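Local coordinates for protein putative enoyl-CoA hydratase/isomerase (Mycobacterium abscessus, PDB 4MI2) that probably isomerises 2-(1,2-epoxy-1,2-dihydrophenyl)acetyl-CoA in phenylacetate degradation, as a member of the enoyl-CoA hydratase/isomerase (crotonase) family, at residues Tyr11-Ala16 and Gly48-Val53; Ala19-Asp24 and Arg54-Ser59; Pro106-Ile111 and Ser201-Leu206. All coordinates share one frame; numbering follows the deposited sequence.

Interaction 1. Residues Tyr11-Ala16 and Gly48-Val53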
ATOM      1  N   TYR B  11     -10.403 -32.747  -5.481  1.00 23.91           N
ATOM      2  CA  TYR B  11     -11.300 -31.736  -6.016  1.00 23.31           C
ATOM      3  C   TYR B  11     -12.736 -32.223  -5.927  1.00 23.74           C
ATOM      4  O   TYR B  11     -13.031 -33.371  -6.270  1.00 24.60           O
ATOM      5  CB  TYR B  11     -10.954 -31.437  -7.475  1.00 23.08           C
ATOM      6  CG  TYR B  11     -11.854 -30.410  -8.124  1.00 22.63           C
ATOM      7  CD1 TYR B  11     -11.681 -29.061  -7.878  1.00 22.18           C
ATOM      8  CD2 TYR B  11     -12.880 -30.791  -8.987  1.00 23.09           C
ATOM      9  CE1 TYR B  11     -12.494 -28.107  -8.471  1.00 22.17           C
ATOM     10  CE2 TYR B  11     -13.705 -29.845  -9.590  1.00 23.12           C
ATOM     11  CZ  TYR B  11     -13.503 -28.499  -9.326  1.00 22.65           C
ATOM     12  OH  TYR B  11     -14.307 -27.546  -9.904  1.00 22.64           O
ATOM     13  N   SER B  12     -13.625 -31.348  -5.472  1.00 23.72           N
ATOM     14  CA  SER B  12     -15.067 -31.609  -5.504  1.00 24.12           C
ATOM     15  C   SER B  12     -15.854 -30.299  -5.526  1.00 23.80           C
ATOM     16  O   SER B  12     -15.376 -29.271  -5.048  1.00 23.31           O
ATOM     17  CB  SER B  12     -15.492 -32.440  -4.289  1.00 24.42           C
ATOM     18  OG  SER B  12     -15.245 -31.730  -3.088  1.00 24.41           O
ATOM     19  N   VAL B  13     -17.054 -30.340  -6.094  1.00 24.01           N
ATOM     20  CA  VAL B  13     -17.979 -29.203  -6.030  1.00 24.04           C
ATOM     21  C   VAL B  13     -19.202 -29.668  -5.257  1.00 24.00           C
ATOM     22  O   VAL B  13     -19.808 -30.670  -5.632  1.00 24.40           O
ATOM     23  CB  VAL B  13     -18.426 -28.730  -7.428  1.00 24.51           C
ATOM     24  CG1 VAL B  13     -19.366 -27.528  -7.306  1.00 24.71           C
ATOM     25  CG2 VAL B  13     -17.221 -28.398  -8.301  1.00 24.31           C
ATOM     26  N   ASN B  14     -19.564 -28.959  -4.188  1.00 23.39           N
ATOM     27  CA  ASN B  14     -20.691 -29.390  -3.357  1.00 23.16           C
ATOM     28  C   ASN B  14     -22.051 -28.839  -3.832  1.00 23.64           C
ATOM     29  O   ASN B  14     -22.155 -28.189  -4.878  1.00 23.36           O
ATOM     30  CB  ASN B  14     -20.416 -29.128  -1.854  1.00 22.71           C
ATOM     31  CG  ASN B  14     -20.699 -27.698  -1.413  1.00 22.56           C
ATOM     32  OD1 ASN B  14     -21.134 -26.852  -2.190  1.00 22.52           O
ATOM     33  ND2 ASN B  14     -20.440 -27.425  -0.137  1.00 22.36           N
ATOM     34  N   HIS B  15     -23.086 -29.157  -3.058  1.00 24.03           N
ATOM     35  CA  HIS B  15     -24.476 -28.759  -3.333  1.00 24.83           C
ATOM     36  C   HIS B  15     -24.668 -27.249  -3.489  1.00 24.81           C
ATOM     37  O   HIS B  15     -25.505 -26.810  -4.271  1.00 25.67           O
ATOM     38  CB  HIS B  15     -25.381 -29.259  -2.197  1.00 25.21           C
ATOM     39  CG  HIS B  15     -24.928 -28.816  -0.839  1.00 25.06           C
ATOM     40  ND1 HIS B  15     -23.941 -29.474  -0.135  1.00 24.83           N
ATOM     41  CD2 HIS B  15     -25.301 -27.762  -0.075  1.00 25.50           C
ATOM     42  CE1 HIS B  15     -23.732 -28.848   1.011  1.00 25.09           C
ATOM     43  NE2 HIS B  15     -24.540 -27.803   1.070  1.00 25.50           N
ATOM     44  N   ALA B  16     -23.907 -26.468  -2.731  1.00 23.99           N
ATOM     45  CA  ALA B  16     -24.029 -25.012  -2.735  1.00 24.06           C
ATOM     46  C   ALA B  16     -23.098 -24.317  -3.753  1.00 23.78           C
ATOM     47  O   ALA B  16     -23.061 -23.090  -3.816  1.00 24.09           O
ATOM     48  CB  ALA B  16     -23.765 -24.479  -1.336  1.00 23.91           C
ATOM     49  N   GLY B  48     -12.429 -22.669 -12.138  1.00 21.69           N
ATOM     50  CA  GLY B  48     -12.598 -21.394 -12.837  1.00 22.02           C
ATOM     51  C   GLY B  48     -13.524 -21.437 -14.039  1.00 22.82           C
ATOM     52  O   GLY B  48     -14.074 -20.407 -14.442  1.00 22.73           O
ATOM     53  N   GLY B  49     -13.672 -22.622 -14.628  1.00 23.58           N
ATOM     54  CA  GLY B  49     -14.459 -22.801 -15.844  1.00 24.51           C
ATOM     55  C   GLY B  49     -15.857 -23.330 -15.588  1.00 25.13           C
ATOM     56  O   GLY B  49     -16.683 -23.328 -16.485  1.00 26.02           O
ATOM     57  N   ASP B  50     -16.117 -23.784 -14.365  1.00 25.16           N
ATOM     58  CA  ASP B  50     -17.404 -24.364 -13.989  1.00 25.46           C
ATOM     59  C   ASP B  50     -18.379 -23.258 -13.570  1.00 25.40           C
ATOM     60  O   ASP B  50     -18.189 -22.639 -12.530  1.00 25.42           O
ATOM     61  CB  ASP B  50     -17.198 -25.364 -12.838  1.00 25.28           C
ATOM     62  CG  ASP B  50     -18.458 -26.174 -12.506  1.00 25.69           C
ATOM     63  OD1 ASP B  50     -19.582 -25.743 -12.836  1.00 26.38           O
ATOM     64  OD2 ASP B  50     -18.320 -27.249 -11.897  1.00 25.41           O
ATOM     65  N   PRO B  51     -19.446 -23.027 -14.360  1.00 25.66           N
ATOM     66  CA  PRO B  51     -20.351 -21.924 -14.050  1.00 25.35           C
ATOM     67  C   PRO B  51     -21.257 -22.177 -12.839  1.00 24.77           C
ATOM     68  O   PRO B  51     -21.931 -21.258 -12.382  1.00 24.62           O
ATOM     69  CB  PRO B  51     -21.187 -21.783 -15.330  1.00 26.19           C
ATOM     70  CG  PRO B  51     -21.182 -23.142 -15.944  1.00 26.61           C
ATOM     71  CD  PRO B  51     -19.896 -23.805 -15.534  1.00 26.25           C
ATOM     72  N   ALA B  52     -21.274 -23.402 -12.328  1.00 24.28           N
ATOM     73  CA  ALA B  52     -22.001 -23.700 -11.098  1.00 23.86           C
ATOM     74  C   ALA B  52     -21.206 -23.303  -9.854  1.00 22.95           C
ATOM     75  O   ALA B  52     -21.758 -23.252  -8.761  1.00 22.99           O
ATOM     76  CB  ALA B  52     -22.352 -25.176 -11.041  1.00 24.16           C
ATOM     77  N   VAL B  53     -19.915 -23.018 -10.009  1.00 22.20           N
ATOM     78  CA  VAL B  53     -19.066 -22.698  -8.861  1.00 21.49           C
ATOM     79  C   VAL B  53     -19.310 -21.254  -8.410  1.00 20.94           C
ATOM     80  O   VAL B  53     -19.236 -20.335  -9.220  1.00 20.90           O
ATOM     81  CB  VAL B  53     -17.575 -22.935  -9.195  1.00 21.27           C
ATOM     82  CG1 VAL B  53     -16.668 -22.320  -8.137  1.00 20.89           C
ATOM     83  CG2 VAL B  53     -17.311 -24.427  -9.335  1.00 21.40           C
TER
HETATM   84  O   HOH W   1     -16.145 -28.570 -11.613  1.00 24.11           O
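At the edge of the crotonase-fold sheet, strand 9-13, outermost in this chain, meets the turn that leads out of helix 34-49 toward strand 55-60. That turn is a type I beta turn from Asp50 to Val53, closed by Val53 N donating to Asp50 O. Asp50, the first residue past the helix to leave helical backbone angles, also forms an Asx turn: its OD1 accepts from Ala52 N at 2.9 Å, the donor lying above the carboxylate plane. With CG anti to the backbone N (chi1 -172°), the carboxylate turns its other oxygen, OD2, toward strand 9-13.

No direct hydrogen bond joins the two segments; a water does the work. It donates to Asp50 OD2 at 2.6 Å and pairs with Tyr11 OH at 2.7 Å, sitting at the edge of the tyrosine ring and in its plane. The hydroxyl and the carboxylate oxygen are too far apart to bond directly, so the water spans them, and one carboxylate serves both the turn, through OD1, and the strand, through OD2. Tyr11's CG is anti to its backbone N (chi1 179°), which lays the ring along Ala43, Ala46 and Ala47 of helix 34-49.

Just past the strand end, Asn14 OD1 accepts from Ala16 N in a second Asx turn, and also from Val18 N, within the connection to strand 18-23. Val13 supplies the apolar part. Its methyl CG2, anti to the carbonyl carbon, meets Asp50 OD2 tip to tip at 3.9 Å and crosses obliquely to Val53 CG2 at 4.1 Å.

Interaction 2. Residues Ala19-Asp24 and Arg54-Ser59; sequences AAIVLD and RAVVMS
Strands 18-23 and 55-60 are the two parallel strands of a beta-alpha-beta unit in the crotonase fold, with helix 34-49 as the crossover. Their short segments run at 13° to one another, in the register Ala19-Val56, Ala20-Val57, Ile21-Met58 and Val22-Ser59.

On the face of Ala19, Ile21, Val56 and Met58, Ala19 and Ile21 pack against the crossover helix, Ile21 on Leu40 and Leu44. Ile21 holds CG1 anti to its carbonyl carbon and extends from there, so that CD1 leans back toward Val56, two residues before its partner Met58, and crosses Val56 CG1 obliquely at 4.1 Å. Met58 starts on this face beside Ile21, but its bent chain carries the thioether away from strand 18-23.

The other face carries Ala20, Val22, Val57 and Ser59. Val57 puts CG1 in the crowded position between N and carbonyl carbon (chi1 51°), 4.2 Å from Ala20 CB, while its side chain also lies against Ala199 and Ala203 of helix 195-207. Ser59 OG takes the same crowded position and lies 3.5 Å from Val22 CG2, with CG1 a little farther, a polar atom beside hydrocarbon.

Five backbone hydrogen bonds fix this pairing; Ile21 N to Val57 O, 2.9 Å, is the straightest at 176°, whereas Leu23 N meets Ser59 O in the carbonyl plane, on a lone pair.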
ATOM      1  N   ALA B  19     -16.411 -25.066  -4.559  1.00 20.97           N
ATOM      2  CA  ALA B  19     -15.369 -25.964  -5.046  1.00 20.80           C
ATOM      3  C   ALA B  19     -14.306 -26.108  -3.972  1.00 20.56           C
ATOM      4  O   ALA B  19     -13.722 -25.120  -3.531  1.00 20.34           O
ATOM      5  CB  ALA B  19     -14.754 -25.452  -6.338  1.00 20.92           C
ATOM      6  N   ALA B  20     -14.080 -27.347  -3.540  1.00 20.66           N
ATOM      7  CA  ALA B  20     -13.074 -27.649  -2.539  1.00 20.64           C
ATOM      8  C   ALA B  20     -11.825 -28.174  -3.238  1.00 20.69           C
ATOM      9  O   ALA B  20     -11.904 -29.144  -3.989  1.00 21.31           O
ATOM     10  CB  ALA B  20     -13.603 -28.671  -1.540  1.00 20.58           C
ATOM     11  N   ILE B  21     -10.691 -27.515  -3.009  1.00 20.51           N
ATOM     12  CA  ILE B  21      -9.396 -27.974  -3.501  1.00 20.50           C
ATOM     13  C   ILE B  21      -8.537 -28.308  -2.281  1.00 20.52           C
ATOM     14  O   ILE B  21      -8.223 -27.424  -1.480  1.00 20.31           O
ATOM     15  CB  ILE B  21      -8.696 -26.895  -4.359  1.00 20.71           C
ATOM     16  CG1 ILE B  21      -9.594 -26.475  -5.533  1.00 20.98           C
ATOM     17  CG2 ILE B  21      -7.341 -27.399  -4.873  1.00 20.59           C
ATOM     18  CD1 ILE B  21      -9.012 -25.369  -6.396  1.00 21.01           C
ATOM     19  N   VAL B  22      -8.180 -29.582  -2.118  1.00 20.80           N
ATOM     20  CA  VAL B  22      -7.390 -30.003  -0.964  1.00 20.86           C
ATOM     21  C   VAL B  22      -6.047 -30.583  -1.392  1.00 21.25           C
ATOM     22  O   VAL B  22      -5.989 -31.554  -2.158  1.00 21.49           O
ATOM     23  CB  VAL B  22      -8.132 -31.043  -0.092  1.00 21.20           C
ATOM     24  CG1 VAL B  22      -7.371 -31.293   1.216  1.00 21.01           C
ATOM     25  CG2 VAL B  22      -9.563 -30.584   0.188  1.00 21.13           C
ATOM     26  N   LEU B  23      -4.973 -29.985  -0.877  1.00 21.22           N
ATOM     27  CA  LEU B  23      -3.633 -30.547  -1.015  1.00 21.41           C
ATOM     28  C   LEU B  23      -3.578 -31.778  -0.115  1.00 21.76           C
ATOM     29  O   LEU B  23      -3.862 -31.683   1.077  1.00 21.83           O
ATOM     30  CB  LEU B  23      -2.565 -29.523  -0.600  1.00 21.19           C
ATOM     31  CG  LEU B  23      -2.661 -28.139  -1.250  1.00 20.84           C
ATOM     32  CD1 LEU B  23      -1.494 -27.266  -0.824  1.00 20.72           C
ATOM     33  CD2 LEU B  23      -2.721 -28.240  -2.765  1.00 21.06           C
ATOM     34  N   ASP B  24      -3.242 -32.930  -0.692  1.00 22.41           N
ATOM     35  CA  ASP B  24      -3.367 -34.209   0.003  1.00 22.96           C
ATOM     36  C   ASP B  24      -2.119 -35.075  -0.179  1.00 23.42           C
ATOM     37  O   ASP B  24      -2.183 -36.220  -0.610  1.00 24.08           O
ATOM     38  CB  ASP B  24      -4.619 -34.934  -0.498  1.00 23.42           C
ATOM     39  CG  ASP B  24      -5.123 -36.002   0.465  1.00 23.89           C
ATOM     40  OD1 ASP B  24      -4.720 -36.044   1.649  1.00 24.39           O
ATOM     41  OD2 ASP B  24      -5.969 -36.798   0.031  1.00 24.51           O
ATOM     42  N   ARG B  54     -19.625 -21.064  -7.130  1.00 20.57           N
ATOM     43  CA  ARG B  54     -19.923 -19.723  -6.597  1.00 20.46           C
ATOM     44  C   ARG B  54     -18.902 -19.270  -5.530  1.00 20.05           C
ATOM     45  O   ARG B  54     -18.885 -18.106  -5.110  1.00 19.80           O
ATOM     46  CB  ARG B  54     -21.383 -19.638  -6.087  1.00 20.72           C
ATOM     47  CG  ARG B  54     -22.383 -20.440  -6.933  1.00 21.14           C
ATOM     48  CD  ARG B  54     -23.828 -19.940  -7.077  1.00 21.43           C
ATOM     49  NE  ARG B  54     -24.279 -18.845  -6.215  1.00 21.51           N
ATOM     50  CZ  ARG B  54     -25.423 -18.820  -5.517  1.00 21.82           C
ATOM     51  NH1 ARG B  54     -26.257 -19.858  -5.504  1.00 22.15           N
ATOM     52  NH2 ARG B  54     -25.737 -17.742  -4.798  1.00 21.73           N
ATOM     53  N   ALA B  55     -18.051 -20.197  -5.107  1.00 19.90           N
ATOM     54  CA  ALA B  55     -16.923 -19.887  -4.223  1.00 19.64           C
ATOM     55  C   ALA B  55     -15.959 -21.060  -4.225  1.00 19.43           C
ATOM     56  O   ALA B  55     -16.336 -22.182  -4.564  1.00 19.43           O
ATOM     57  CB  ALA B  55     -17.391 -19.593  -2.799  1.00 19.62           C
ATOM     58  N   VAL B  56     -14.719 -20.782  -3.834  1.00 19.23           N
ATOM     59  CA  VAL B  56     -13.661 -21.777  -3.793  1.00 19.18           C
ATOM     60  C   VAL B  56     -13.035 -21.779  -2.402  1.00 19.36           C
ATOM     61  O   VAL B  56     -12.834 -20.721  -1.794  1.00 19.05           O
ATOM     62  CB  VAL B  56     -12.578 -21.478  -4.843  1.00 18.98           C
ATOM     63  CG1 VAL B  56     -11.424 -22.466  -4.750  1.00 18.93           C
ATOM     64  CG2 VAL B  56     -13.183 -21.495  -6.232  1.00 19.23           C
ATOM     65  N   VAL B  57     -12.749 -22.973  -1.894  1.00 19.71           N
ATOM     66  CA  VAL B  57     -12.009 -23.102  -0.655  1.00 19.94           C
ATOM     67  C   VAL B  57     -10.795 -24.002  -0.892  1.00 20.21           C
ATOM     68  O   VAL B  57     -10.901 -25.116  -1.417  1.00 20.42           O
ATOM     69  CB  VAL B  57     -12.885 -23.560   0.540  1.00 20.28           C
ATOM     70  CG1 VAL B  57     -13.690 -24.807   0.216  1.00 20.53           C
ATOM     71  CG2 VAL B  57     -12.035 -23.768   1.792  1.00 20.29           C
ATOM     72  N   MET B  58      -9.641 -23.470  -0.521  1.00 20.27           N
ATOM     73  CA  MET B  58      -8.367 -24.142  -0.663  1.00 20.55           C
ATOM     74  C   MET B  58      -7.919 -24.556   0.748  1.00 20.07           C
ATOM     75  O   MET B  58      -7.910 -23.734   1.664  1.00 19.59           O
ATOM     76  CB  MET B  58      -7.383 -23.164  -1.317  1.00 21.08           C
ATOM     77  CG  MET B  58      -6.310 -23.768  -2.204  1.00 21.98           C
ATOM     78  SD  MET B  58      -5.826 -22.668  -3.574  1.00 22.72           S
ATOM     79  CE  MET B  58      -5.499 -21.120  -2.712  1.00 22.51           C
ATOM     80  N   SER B  59      -7.592 -25.838   0.922  1.00 19.94           N
ATOM     81  CA  SER B  59      -7.117 -26.354   2.201  1.00 20.00           C
ATOM     82  C   SER B  59      -6.068 -27.438   1.994  1.00 19.95           C
ATOM     83  O   SER B  59      -5.705 -27.743   0.859  1.00 19.53           O
ATOM     84  CB  SER B  59      -8.295 -26.888   3.034  1.00 20.34           C
ATOM     85  OG  SER B  59      -8.956 -27.944   2.368  1.00 20.41           O
TER

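Interaction 3. Residues Pro106-Ile111 and Ser201-Leu206; sequences PVVVAI and SVAGRL
Hydrophobic packing carries the whole contact between strand 107-111 and helix 195-207, an alpha/beta layer of the crotonase fold in which the helix lies against one face of the central sheet. The short segments run almost antiparallel, 170° between their directions, with axes 8.7 Å apart at closest approach. No hydrogen bond links them.

The first group of contacts converges on one methyl. Val108 holds CG1 anti to the backbone N (chi1 -173°), which leaves CG2 beside that N and facing the helix. CG2 touches three helix residues: Leu206 CD1 at 3.9 Å, Val202 CG1 at 4.1 Å and Ala203 CB at 4.1 Å. The branched side chains of Val202 and Leu206 each cross Val108 obliquely. Ala203 brings its small CB and its CA up to the same methyl, so the helix backbone comes close to the strand here, with 6.3 Å between Val108 CA and Ala203 CA.

The second is a proline-leucine contact just before the strand begins. Leu206 has CG anti to its carbonyl carbon and an extended chi2, and its CD1 lies 3.7 Å from Pro106 CB. This one methyl therefore bridges Pro106 and Val108.

Neighbouring elements close over the patch: Phe214 of helix 211-223 packs on Pro106 and Leu206, while Leu170 of a second subunit packs on Pro106, and Leu171 of that subunit on Val202 and Leu206. With only methyl, methylene and methine carbons meeting, the contact has no directional bond to fix its geometry; shape and burial of the side chains hold helix to strand, at the interface with a second subunit.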
ATOM      1  N   PRO B 106     -15.241 -15.690  -5.272  1.00 18.35           N
ATOM      2  CA  PRO B 106     -14.374 -15.552  -4.111  1.00 17.98           C
ATOM      3  C   PRO B 106     -13.593 -16.820  -3.781  1.00 17.62           C
ATOM      4  O   PRO B 106     -14.129 -17.909  -3.881  1.00 17.55           O
ATOM      5  CB  PRO B 106     -15.351 -15.207  -2.983  1.00 18.30           C
ATOM      6  CG  PRO B 106     -16.527 -14.586  -3.674  1.00 18.54           C
ATOM      7  CD  PRO B 106     -16.643 -15.373  -4.943  1.00 18.62           C
ATOM      8  N   VAL B 107     -12.329 -16.658  -3.394  1.00 17.32           N
ATOM      9  CA  VAL B 107     -11.449 -17.785  -3.058  1.00 17.10           C
ATOM     10  C   VAL B 107     -10.989 -17.607  -1.628  1.00 16.92           C
ATOM     11  O   VAL B 107     -10.452 -16.560  -1.283  1.00 16.87           O
ATOM     12  CB  VAL B 107     -10.205 -17.833  -3.969  1.00 16.97           C
ATOM     13  CG1 VAL B 107      -9.293 -18.995  -3.585  1.00 16.95           C
ATOM     14  CG2 VAL B 107     -10.616 -17.942  -5.425  1.00 17.07           C
ATOM     15  N   VAL B 108     -11.219 -18.632  -0.812  1.00 17.05           N
ATOM     16  CA  VAL B 108     -10.864 -18.646   0.598  1.00 17.01           C
ATOM     17  C   VAL B 108      -9.801 -19.711   0.779  1.00 16.99           C
ATOM     18  O   VAL B 108      -9.861 -20.751   0.123  1.00 16.95           O
ATOM     19  CB  VAL B 108     -12.081 -19.018   1.464  1.00 17.34           C
ATOM     20  CG1 VAL B 108     -11.766 -18.874   2.951  1.00 17.45           C
ATOM     21  CG2 VAL B 108     -13.286 -18.168   1.084  1.00 17.52           C
ATOM     22  N   VAL B 109      -8.833 -19.463   1.669  1.00 16.94           N
ATOM     23  CA  VAL B 109      -7.804 -20.455   1.966  1.00 16.92           C
ATOM     24  C   VAL B 109      -7.645 -20.647   3.476  1.00 17.24           C
ATOM     25  O   VAL B 109      -7.691 -19.688   4.252  1.00 17.21           O
ATOM     26  CB  VAL B 109      -6.461 -20.120   1.275  1.00 16.67           C
ATOM     27  CG1 VAL B 109      -5.875 -18.826   1.812  1.00 16.62           C
ATOM     28  CG2 VAL B 109      -5.469 -21.272   1.404  1.00 16.64           C
ATOM     29  N   ALA B 110      -7.518 -21.914   3.873  1.00 17.53           N
ATOM     30  CA  ALA B 110      -7.309 -22.309   5.264  1.00 17.99           C
ATOM     31  C   ALA B 110      -5.853 -22.714   5.412  1.00 18.07           C
ATOM     32  O   ALA B 110      -5.392 -23.617   4.711  1.00 18.03           O
ATOM     33  CB  ALA B 110      -8.216 -23.478   5.630  1.00 18.29           C
ATOM     34  N   ILE B 111      -5.138 -22.047   6.316  1.00 18.28           N
ATOM     35  CA  ILE B 111      -3.696 -22.237   6.449  1.00 18.44           C
ATOM     36  C   ILE B 111      -3.322 -22.786   7.825  1.00 19.00           C
ATOM     37  O   ILE B 111      -3.362 -22.090   8.850  1.00 19.28           O
ATOM     38  CB  ILE B 111      -2.912 -20.942   6.170  1.00 18.22           C
ATOM     39  CG1 ILE B 111      -3.433 -20.261   4.900  1.00 17.87           C
ATOM     40  CG2 ILE B 111      -1.427 -21.246   6.013  1.00 18.17           C
ATOM     41  CD1 ILE B 111      -2.802 -18.906   4.651  1.00 17.70           C
ATOM     42  N   SER B 201     -17.045 -22.572   6.301  1.00 23.61           N
ATOM     43  CA  SER B 201     -18.224 -21.779   6.673  1.00 23.98           C
ATOM     44  C   SER B 201     -18.244 -20.469   5.911  1.00 23.19           C
ATOM     45  O   SER B 201     -19.281 -20.073   5.390  1.00 23.27           O
ATOM     46  CB  SER B 201     -18.274 -21.494   8.172  1.00 24.73           C
ATOM     47  OG  SER B 201     -18.204 -22.706   8.902  1.00 26.05           O
ATOM     48  N   VAL B 202     -17.094 -19.804   5.857  1.00 22.26           N
ATOM     49  CA  VAL B 202     -16.964 -18.545   5.134  1.00 21.62           C
ATOM     50  C   VAL B 202     -17.271 -18.759   3.653  1.00 21.19           C
ATOM     51  O   VAL B 202     -18.076 -18.027   3.080  1.00 21.15           O
ATOM     52  CB  VAL B 202     -15.560 -17.914   5.323  1.00 21.22           C
ATOM     53  CG1 VAL B 202     -15.329 -16.770   4.344  1.00 20.91           C
ATOM     54  CG2 VAL B 202     -15.399 -17.417   6.752  1.00 21.52           C
ATOM     55  N   ALA B 203     -16.645 -19.768   3.047  1.00 20.80           N
ATOM     56  CA  ALA B 203     -16.890 -20.102   1.636  1.00 20.53           C
ATOM     57  C   ALA B 203     -18.355 -20.427   1.365  1.00 20.92           C
ATOM     58  O   ALA B 203     -18.895 -20.042   0.331  1.00 20.95           O
ATOM     59  CB  ALA B 203     -16.015 -21.266   1.202  1.00 20.28           C
ATOM     60  N   GLY B 204     -18.987 -21.148   2.285  1.00 21.40           N
ATOM     61  CA  GLY B 204     -20.407 -21.491   2.164  1.00 21.93           C
ATOM     62  C   GLY B 204     -21.297 -20.261   2.174  1.00 22.23           C
ATOM     63  O   GLY B 204     -22.217 -20.158   1.368  1.00 22.41           O
ATOM     64  N   ARG B 205     -21.009 -19.319   3.075  1.00 22.33           N
ATOM     65  CA  ARG B 205     -21.756 -18.057   3.157  1.00 22.71           C
ATOM     66  C   ARG B 205     -21.574 -17.215   1.888  1.00 22.39           C
ATOM     67  O   ARG B 205     -22.535 -16.678   1.336  1.00 22.90           O
ATOM     68  CB  ARG B 205     -21.342 -17.254   4.402  1.00 22.82           C
ATOM     69  N   LEU B 206     -20.344 -17.121   1.408  1.00 21.88           N
ATOM     70  CA  LEU B 206     -20.061 -16.433   0.141  1.00 21.47           C
ATOM     71  C   LEU B 206     -20.746 -17.106  -1.049  1.00 21.57           C
ATOM     72  O   LEU B 206     -21.195 -16.428  -1.977  1.00 21.34           O
ATOM     73  CB  LEU B 206     -18.550 -16.367  -0.115  1.00 21.03           C
ATOM     74  CG  LEU B 206     -17.738 -15.466   0.829  1.00 20.94           C
ATOM     75  CD1 LEU B 206     -16.247 -15.678   0.613  1.00 20.57           C
ATOM     76  CD2 LEU B 206     -18.099 -13.999   0.634  1.00 20.96           C
TER

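All three contacts feed one six-stranded sheet, ordered 9-13, 18-23, 55-60, 107-111, 128-132, 188-190. Interaction 1 sits at its edge, centred about 10 Å from interaction 2; they share the antiparallel pair 9-13 and 18-23, where Ser12 O and Ala20 N lie 2.8 Å apart, a probable hydrogen bond, and Val53 CG2 packs 4.1 Å from Ala19 CB. Interaction 2 hands on to interaction 3, centres about 9 Å apart, through Met58 N to Val108 O and Val108 N to Val56 O, each 2.8 Å and probably hydrogen-bonded. Ala55 CB also packs 3.5 Å from Ala203 O of the helix. Interactions 1 and 3 do not touch, their nearest atoms being about 5 Å apart.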